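Local coordinates for protein hypoxanthine-guanine phosphoribosyltransferase (Leishmania tarentolae, PDB 1PZM) that probably converts guanine and hypoxanthine to GMP and IMP in purine salvage, transferring the 5-phosphoribosyl group from phosphoribosyl pyrophosphate with magnesium as cofactor, at residues Lys39-Ile44 and Ala73-Phe78; Ala46-Phe51 and Ser148-Val153. All coordinates share one frame; numbering follows the deposited sequence.

Overall arrangement
Both interactions belong to one side of the type I phosphoribosyltransferase fold, a parallel sheet with helices on its two faces. Helix 30-48 is common to them: in interaction 1 its 39-44 part lies against helix 69-81, and in interaction 2 its C-terminal end, within 46-51, comes down on strand 148-156. The centres are about 11 Å apart, and the two contacts meet in the core, where Leu75 CD2 lies 3.9 Å from Val152 CG1 and Cys40 SG 4.2 Å from Val152 CG2. Neither touches the nucleotide pocket directly. Interaction 1 comes nearer to it, the Leu75 side chain being about 11 Å from that of Asp126, a GMP-binding residue, while interaction 2 lies away from the site.

Interaction 1: Lys39-Ile44 and Ala73-Phe78; sequences KCAKKI and ADLARF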
ATOM      1  N   LYS A  39     -19.151  -3.276  -1.331  1.00 25.54           N
ATOM      2  CA  LYS A  39     -20.115  -4.255  -1.889  1.00 26.93           C
ATOM      3  C   LYS A  39     -19.360  -5.476  -2.388  1.00 26.54           C
ATOM      4  O   LYS A  39     -19.778  -6.613  -2.142  1.00 26.56           O
ATOM      5  CB  LYS A  39     -20.969  -3.651  -3.029  1.00 27.21           C
ATOM      6  CG  LYS A  39     -22.020  -2.601  -2.467  1.00 30.67           C
ATOM      7  CD  LYS A  39     -22.910  -2.103  -3.618  1.00 36.16           C
ATOM      8  CE  LYS A  39     -24.206  -1.522  -3.064  1.00 47.14           C
ATOM      9  NZ  LYS A  39     -25.260  -1.251  -4.082  1.00 48.06           N
ATOM     10  N   CYS A  40     -18.207  -5.249  -3.040  1.00 25.94           N
ATOM     11  CA  CYS A  40     -17.466  -6.391  -3.611  1.00 26.77           C
ATOM     12  C   CYS A  40     -16.912  -7.222  -2.433  1.00 26.21           C
ATOM     13  O   CYS A  40     -16.956  -8.442  -2.442  1.00 26.28           O
ATOM     14  CB  CYS A  40     -16.356  -5.888  -4.551  1.00 27.33           C
ATOM     15  SG  CYS A  40     -15.143  -7.166  -5.026  1.00 33.49           S
ATOM     16  N   ALA A  41     -16.427  -6.551  -1.398  1.00 25.24           N
ATOM     17  CA  ALA A  41     -15.963  -7.252  -0.183  1.00 25.58           C
ATOM     18  C   ALA A  41     -17.103  -8.141   0.436  1.00 26.91           C
ATOM     19  O   ALA A  41     -16.837  -9.261   0.908  1.00 25.98           O
ATOM     20  CB  ALA A  41     -15.470  -6.260   0.836  1.00 23.14           C
ATOM     21  N   LYS A  42     -18.355  -7.651   0.441  1.00 27.51           N
ATOM     22  CA  LYS A  42     -19.434  -8.489   0.939  1.00 30.23           C
ATOM     23  C   LYS A  42     -19.649  -9.728   0.047  1.00 31.06           C
ATOM     24  O   LYS A  42     -19.994 -10.824   0.539  1.00 32.14           O
ATOM     25  CB  LYS A  42     -20.768  -7.712   1.070  1.00 32.79           C
ATOM     26  CG  LYS A  42     -20.725  -6.522   2.013  1.00 36.11           C
ATOM     27  CD  LYS A  42     -22.099  -5.769   2.056  1.00 43.28           C
ATOM     28  CE  LYS A  42     -21.908  -4.507   2.922  1.00 45.80           C
ATOM     29  NZ  LYS A  42     -21.732  -4.803   4.398  1.00 45.99           N
ATOM     30  N   LYS A  43     -19.490  -9.546  -1.260  1.00 30.58           N
ATOM     31  CA  LYS A  43     -19.567 -10.673  -2.197  1.00 32.44           C
ATOM     32  C   LYS A  43     -18.462 -11.724  -1.890  1.00 31.71           C
ATOM     33  O   LYS A  43     -18.751 -12.905  -1.713  1.00 32.60           O
ATOM     34  CB  LYS A  43     -19.409 -10.185  -3.637  1.00 33.12           C
ATOM     35  CG  LYS A  43     -20.609  -9.691  -4.372  1.00 37.00           C
ATOM     36  CD  LYS A  43     -20.225  -9.450  -5.864  1.00 46.75           C
ATOM     37  CE  LYS A  43     -21.311  -8.629  -6.645  1.00 51.93           C
ATOM     38  NZ  LYS A  43     -20.747  -7.662  -7.686  1.00 52.55           N
ATOM     39  N   ILE A  44     -17.206 -11.276  -1.817  1.00 29.54           N
ATOM     40  CA  ILE A  44     -16.051 -12.149  -1.493  1.00 28.55           C
ATOM     41  C   ILE A  44     -16.309 -12.997  -0.245  1.00 29.31           C
ATOM     42  O   ILE A  44     -16.107 -14.212  -0.246  1.00 30.15           O
ATOM     43  CB  ILE A  44     -14.715 -11.311  -1.382  1.00 27.17           C
ATOM     44  CG1 ILE A  44     -14.299 -10.798  -2.782  1.00 27.11           C
ATOM     45  CG2 ILE A  44     -13.573 -12.147  -0.751  1.00 26.66           C
ATOM     46  CD1 ILE A  44     -12.956  -9.876  -2.806  1.00 24.59           C
ATOM     47  N   ALA A  73      -4.751  -1.613   0.247  1.00 18.58           N
ATOM     48  CA  ALA A  73      -4.891  -1.068   1.604  1.00 17.41           C
ATOM     49  C   ALA A  73      -6.349  -0.902   1.963  1.00 17.58           C
ATOM     50  O   ALA A  73      -6.733  -1.158   3.110  1.00 16.94           O
ATOM     51  CB  ALA A  73      -4.208   0.275   1.694  1.00 16.59           C
ATOM     52  N   ASP A  74      -7.144  -0.411   1.003  1.00 15.78           N
ATOM     53  CA  ASP A  74      -8.563  -0.109   1.288  1.00 18.06           C
ATOM     54  C   ASP A  74      -9.409  -1.418   1.231  1.00 18.38           C
ATOM     55  O   ASP A  74     -10.210  -1.686   2.094  1.00 17.91           O
ATOM     56  CB  ASP A  74      -9.074   0.884   0.226  1.00 18.68           C
ATOM     57  CG  ASP A  74      -8.536   2.310   0.431  1.00 21.14           C
ATOM     58  OD1 ASP A  74      -7.711   2.546   1.389  1.00 17.88           O
ATOM     59  OD2 ASP A  74      -8.903   3.258  -0.333  1.00 20.11           O
ATOM     60  N   LEU A  75      -9.182  -2.255   0.218  1.00 18.20           N
ATOM     61  CA  LEU A  75      -9.896  -3.542   0.135  1.00 19.03           C
ATOM     62  C   LEU A  75      -9.616  -4.386   1.367  1.00 20.50           C
ATOM     63  O   LEU A  75     -10.540  -5.012   1.873  1.00 21.22           O
ATOM     64  CB  LEU A  75      -9.508  -4.327  -1.117  1.00 17.51           C
ATOM     65  CG  LEU A  75     -10.021  -5.763  -1.265  1.00 21.64           C
ATOM     66  CD1 LEU A  75     -11.601  -5.920  -1.425  1.00 16.71           C
ATOM     67  CD2 LEU A  75      -9.258  -6.487  -2.480  1.00 21.08           C
ATOM     68  N   ALA A  76      -8.342  -4.437   1.821  1.00 20.84           N
ATOM     69  CA  ALA A  76      -8.038  -5.150   3.075  1.00 21.84           C
ATOM     70  C   ALA A  76      -8.957  -4.737   4.231  1.00 21.28           C
ATOM     71  O   ALA A  76      -9.473  -5.589   4.937  1.00 20.50           O
ATOM     72  CB  ALA A  76      -6.529  -5.031   3.524  1.00 21.20           C
ATOM     73  N   ARG A  77      -9.144  -3.431   4.411  1.00 21.05           N
ATOM     74  CA  ARG A  77     -10.011  -2.918   5.479  1.00 20.36           C
ATOM     75  C   ARG A  77     -11.528  -3.176   5.298  1.00 22.06           C
ATOM     76  O   ARG A  77     -12.214  -3.495   6.239  1.00 22.44           O
ATOM     77  CB  ARG A  77      -9.713  -1.446   5.744  1.00 18.94           C
ATOM     78  CG  ARG A  77      -8.306  -1.228   6.357  1.00 16.96           C
ATOM     79  CD  ARG A  77      -7.920   0.213   6.429  1.00 16.55           C
ATOM     80  NE  ARG A  77      -7.476   0.778   5.148  1.00 14.90           N
ATOM     81  CZ  ARG A  77      -6.928   2.008   5.116  1.00 20.20           C
ATOM     82  NH1 ARG A  77      -6.750   2.713   6.300  1.00 15.15           N
ATOM     83  NH2 ARG A  77      -6.533   2.537   3.969  1.00 17.05           N
ATOM     84  N   PHE A  78     -12.040  -3.081   4.089  1.00 21.91           N
ATOM     85  CA  PHE A  78     -13.396  -3.562   3.803  1.00 23.40           C
ATOM     86  C   PHE A  78     -13.615  -5.065   4.077  1.00 24.19           C
ATOM     87  O   PHE A  78     -14.686  -5.480   4.566  1.00 25.47           O
ATOM     88  CB  PHE A  78     -13.803  -3.195   2.341  1.00 23.37           C
ATOM     89  CG  PHE A  78     -14.009  -1.714   2.151  1.00 23.34           C
ATOM     90  CD1 PHE A  78     -13.235  -1.006   1.236  1.00 22.34           C
ATOM     91  CD2 PHE A  78     -14.933  -1.023   2.966  1.00 23.35           C
ATOM     92  CE1 PHE A  78     -13.390   0.400   1.114  1.00 24.22           C
ATOM     93  CE2 PHE A  78     -15.091   0.363   2.883  1.00 25.93           C
ATOM     94  CZ  PHE A  78     -14.303   1.091   1.933  1.00 23.54           C
TER
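Ala41 and Phe78 bring together two helices that lie side by side on one face of the parallel sheet in this type I phosphoribosyltransferase fold. Over 39-44 and 73-78 the axes come to 9.5 Å at a crossing angle of -56°, with the Ala41 and Phe78 CA atoms 6.0 Å apart.

The contact is wholly apolar, with no hydrogen bond between the segments. Leu75 extends CD1 into the gap, where it meets Ile44 CD1 at 4.4 Å and lies at the limit of contact with Ala41 CB. On the sheet side, Ile44 rests on Leu59 and Tyr169.

Arg77 points from helix 69-81 toward the second subunit, its NE donating to Ala73 O at 2.9 Å from above the carbonyl plane and its NH2 salt-bridged to Asp74 OD1. NH1 pairs with Asp74 of the second subunit, reciprocally, across the dimer interface. Asp74 OD2 also bonds Trp34 NE1 of helix 30-48.

Phe78 turns CG beside its own backbone N (chi1 -69°), which carries the ring away from Ala41 toward Arg194 of the second subunit, a cation-pi partner. Against 39-44 it is the methylene that makes the side-chain contact: Phe78 CB sits 3.8 Å from Ala41 CB.

Interaction 2: Ala46-Phe51 and Ser148-Val153; sequences ADYKDF and SLKTVV
A tyrosine whose hydroxyl end reaches a sheet strand, with a water bridge beside it, makes this helix-on-sheet contact: Tyr48, near the C-terminal end of helix 30-48, meets Lys150 and Ser148 near the start of strand 148-156, at one end of the parallel sheet.

The direct touch is made by the phenol oxygen. Tyr48 OH lies 3.2 Å from Lys150 CG, with Lys150 CB a little farther at 3.5 Å, so the hydroxyl rests on the aliphatic base of the lysine and not on its ammonium end. The lysine chain passes the tyrosine at a slant. Lys150 has CG beside its backbone N and then bends again at chi2 (-72°), which leads the rest of the chain off past the tyrosine; its NZ makes a long, weak ion pair with Asp168.

The polar link is indirect. One water lies 2.7 Å from Tyr48 OH, at the edge of the phenol ring and in its plane, and 2.7 Å from Ser148 OG. The two hydroxyls do not bond directly: Tyr48 OH and Ser148 OG are 4.6 Å apart. Ser148 OG is also hydrogen-bonded to His120 ND1, so the serine hydroxyl joins the water to the neighbouring strand.

Phe51 sets its ring edge toward Tyr48 CD1 and stacks on the ring of His120. The Tyr48 side chain also packs on Met122 and Tyr169, from the strands flanking 148-156, and on Leu53 in the following loop. Through backbone bonds of Lys150 with Leu123 and of Thr151 with Tyr169, strand 148-156 runs parallel between 120-125 and 169-173, with the end of helix 30-48 over one face and helix 132-142, whose Leu142 meets Leu149, on the other.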
ATOM      1  N   ALA A  46     -19.080 -13.785   1.009  1.00 32.35           N
ATOM      2  CA  ALA A  46     -20.189 -14.727   0.863  1.00 35.11           C
ATOM      3  C   ALA A  46     -19.659 -15.900   0.056  1.00 36.26           C
ATOM      4  O   ALA A  46     -19.969 -17.056   0.360  1.00 37.90           O
ATOM      5  CB  ALA A  46     -21.430 -14.077   0.137  1.00 35.02           C
ATOM      6  N   ASP A  47     -18.824 -15.592  -0.943  1.00 35.19           N
ATOM      7  CA  ASP A  47     -18.288 -16.607  -1.815  1.00 36.17           C
ATOM      8  C   ASP A  47     -17.292 -17.479  -1.054  1.00 37.34           C
ATOM      9  O   ASP A  47     -17.057 -18.614  -1.432  1.00 39.20           O
ATOM     10  CB  ASP A  47     -17.623 -15.984  -3.032  1.00 34.93           C
ATOM     11  CG  ASP A  47     -18.606 -15.380  -4.011  1.00 36.04           C
ATOM     12  OD1 ASP A  47     -19.825 -15.732  -4.002  1.00 36.08           O
ATOM     13  OD2 ASP A  47     -18.207 -14.560  -4.876  1.00 35.42           O
ATOM     14  N   TYR A  48     -16.713 -16.984   0.023  1.00 37.18           N
ATOM     15  CA  TYR A  48     -15.691 -17.777   0.709  1.00 38.83           C
ATOM     16  C   TYR A  48     -16.170 -18.427   2.016  1.00 41.50           C
ATOM     17  O   TYR A  48     -15.387 -19.115   2.702  1.00 42.65           O
ATOM     18  CB  TYR A  48     -14.436 -16.917   0.995  1.00 36.68           C
ATOM     19  CG  TYR A  48     -13.506 -16.741  -0.195  1.00 34.08           C
ATOM     20  CD1 TYR A  48     -12.377 -17.555  -0.361  1.00 32.93           C
ATOM     21  CD2 TYR A  48     -13.761 -15.771  -1.156  1.00 33.19           C
ATOM     22  CE1 TYR A  48     -11.502 -17.388  -1.457  1.00 33.85           C
ATOM     23  CE2 TYR A  48     -12.898 -15.595  -2.260  1.00 32.74           C
ATOM     24  CZ  TYR A  48     -11.784 -16.415  -2.394  1.00 33.07           C
ATOM     25  OH  TYR A  48     -10.967 -16.248  -3.483  1.00 33.33           O
ATOM     26  N   LYS A  49     -17.411 -18.147   2.401  1.00 43.01           N
ATOM     27  CA  LYS A  49     -17.982 -18.665   3.667  1.00 46.80           C
ATOM     28  C   LYS A  49     -17.810 -20.185   3.860  1.00 49.00           C
ATOM     29  O   LYS A  49     -17.472 -20.639   4.960  1.00 49.36           O
ATOM     30  CB  LYS A  49     -19.473 -18.275   3.840  1.00 47.79           C
ATOM     31  CG  LYS A  49     -19.881 -18.034   5.328  1.00 50.60           C
ATOM     32  CD  LYS A  49     -21.408 -17.889   5.482  1.00 55.20           C
ATOM     33  N   ASP A  50     -18.026 -20.956   2.793  1.00 49.90           N
ATOM     34  CA  ASP A  50     -17.887 -22.406   2.866  1.00 53.08           C
ATOM     35  C   ASP A  50     -16.438 -22.892   2.938  1.00 53.63           C
ATOM     36  O   ASP A  50     -16.202 -24.092   3.064  1.00 54.95           O
ATOM     37  CB  ASP A  50     -18.580 -23.087   1.670  1.00 54.27           C
ATOM     38  CG  ASP A  50     -20.101 -23.109   1.791  1.00 56.60           C
ATOM     39  OD1 ASP A  50     -20.649 -22.745   2.864  1.00 57.06           O
ATOM     40  OD2 ASP A  50     -20.828 -23.484   0.842  1.00 57.83           O
ATOM     41  N   PHE A  51     -15.473 -21.980   2.831  1.00 52.52           N
ATOM     42  CA  PHE A  51     -14.054 -22.355   2.928  1.00 53.14           C
ATOM     43  C   PHE A  51     -13.511 -22.386   4.342  1.00 53.18           C
ATOM     44  O   PHE A  51     -12.379 -22.834   4.579  1.00 53.62           O
ATOM     45  CB  PHE A  51     -13.174 -21.504   2.008  1.00 51.95           C
ATOM     46  CG  PHE A  51     -13.244 -21.918   0.568  1.00 56.17           C
ATOM     47  CD1 PHE A  51     -13.325 -23.275   0.222  1.00 60.57           C
ATOM     48  CD2 PHE A  51     -13.223 -20.961  -0.450  1.00 58.01           C
ATOM     49  CE1 PHE A  51     -13.395 -23.676  -1.113  1.00 63.59           C
ATOM     50  CE2 PHE A  51     -13.292 -21.350  -1.807  1.00 60.35           C
ATOM     51  CZ  PHE A  51     -13.380 -22.712  -2.132  1.00 62.76           C
ATOM     52  N   SER A 148      -6.983 -22.319  -3.981  1.00 41.01           N
ATOM     53  CA  SER A 148      -7.739 -21.680  -5.054  1.00 39.14           C
ATOM     54  C   SER A 148      -7.042 -20.378  -5.457  1.00 36.89           C
ATOM     55  O   SER A 148      -6.228 -19.819  -4.710  1.00 35.05           O
ATOM     56  CB  SER A 148      -9.146 -21.388  -4.601  1.00 37.84           C
ATOM     57  OG  SER A 148      -9.049 -20.470  -3.515  1.00 39.25           O
ATOM     58  N   LEU A 149      -7.335 -19.924  -6.668  1.00 35.90           N
ATOM     59  CA  LEU A 149      -6.832 -18.657  -7.156  1.00 33.62           C
ATOM     60  C   LEU A 149      -7.982 -17.829  -7.706  1.00 32.60           C
ATOM     61  O   LEU A 149      -8.744 -18.300  -8.586  1.00 31.81           O
ATOM     62  CB  LEU A 149      -5.840 -18.885  -8.275  1.00 34.68           C
ATOM     63  CG  LEU A 149      -5.490 -17.550  -8.956  1.00 35.46           C
ATOM     64  CD1 LEU A 149      -4.688 -16.678  -7.957  1.00 36.15           C
ATOM     65  CD2 LEU A 149      -4.770 -17.723 -10.298  1.00 39.35           C
ATOM     66  N   LYS A 150      -8.097 -16.599  -7.228  1.00 29.17           N
ATOM     67  CA  LYS A 150      -9.117 -15.714  -7.762  1.00 29.00           C
ATOM     68  C   LYS A 150      -8.460 -14.348  -8.031  1.00 27.33           C
ATOM     69  O   LYS A 150      -7.356 -14.080  -7.530  1.00 26.05           O
ATOM     70  CB  LYS A 150     -10.323 -15.553  -6.818  1.00 28.45           C
ATOM     71  CG  LYS A 150     -11.209 -16.812  -6.581  1.00 32.05           C
ATOM     72  CD  LYS A 150     -12.094 -17.213  -7.779  1.00 36.64           C
ATOM     73  CE  LYS A 150     -12.613 -18.659  -7.589  1.00 41.87           C
ATOM     74  NZ  LYS A 150     -12.926 -19.348  -8.904  1.00 44.94           N
ATOM     75  N   THR A 151      -9.115 -13.528  -8.867  1.00 25.23           N
ATOM     76  CA  THR A 151      -8.600 -12.213  -9.193  1.00 24.07           C
ATOM     77  C   THR A 151      -9.607 -11.159  -8.890  1.00 23.93           C
ATOM     78  O   THR A 151     -10.812 -11.287  -9.277  1.00 24.04           O
ATOM     79  CB  THR A 151      -8.239 -12.120 -10.690  1.00 25.05           C
ATOM     80  OG1 THR A 151      -9.404 -12.525 -11.491  1.00 26.42           O
ATOM     81  CG2 THR A 151      -7.172 -13.120 -11.046  1.00 22.42           C
ATOM     82  N   VAL A 152      -9.133 -10.081  -8.271  1.00 22.14           N
ATOM     83  CA  VAL A 152      -9.989  -8.913  -8.087  1.00 22.35           C
ATOM     84  C   VAL A 152      -9.301  -7.706  -8.755  1.00 24.26           C
ATOM     85  O   VAL A 152      -8.070  -7.505  -8.594  1.00 23.68           O
ATOM     86  CB  VAL A 152     -10.284  -8.652  -6.578  1.00 21.93           C
ATOM     87  CG1 VAL A 152      -8.952  -8.508  -5.745  1.00 20.50           C
ATOM     88  CG2 VAL A 152     -11.189  -7.414  -6.392  1.00 21.73           C
ATOM     89  N   VAL A 153     -10.070  -6.905  -9.495  1.00 23.42           N
ATOM     90  CA  VAL A 153      -9.499  -5.794 -10.270  1.00 23.98           C
ATOM     91  C   VAL A 153     -10.380  -4.572 -10.030  1.00 23.48           C
ATOM     92  O   VAL A 153     -11.621  -4.675 -10.209  1.00 23.22           O
ATOM     93  CB  VAL A 153      -9.545  -6.169 -11.842  1.00 26.32           C
ATOM     94  CG1 VAL A 153      -9.101  -4.992 -12.733  1.00 28.89           C
ATOM     95  CG2 VAL A 153      -8.656  -7.401 -12.154  1.00 26.34           C
TER
HETATM   96  O   HOH W   1      -8.784 -17.820  -3.501  1.00 31.47           O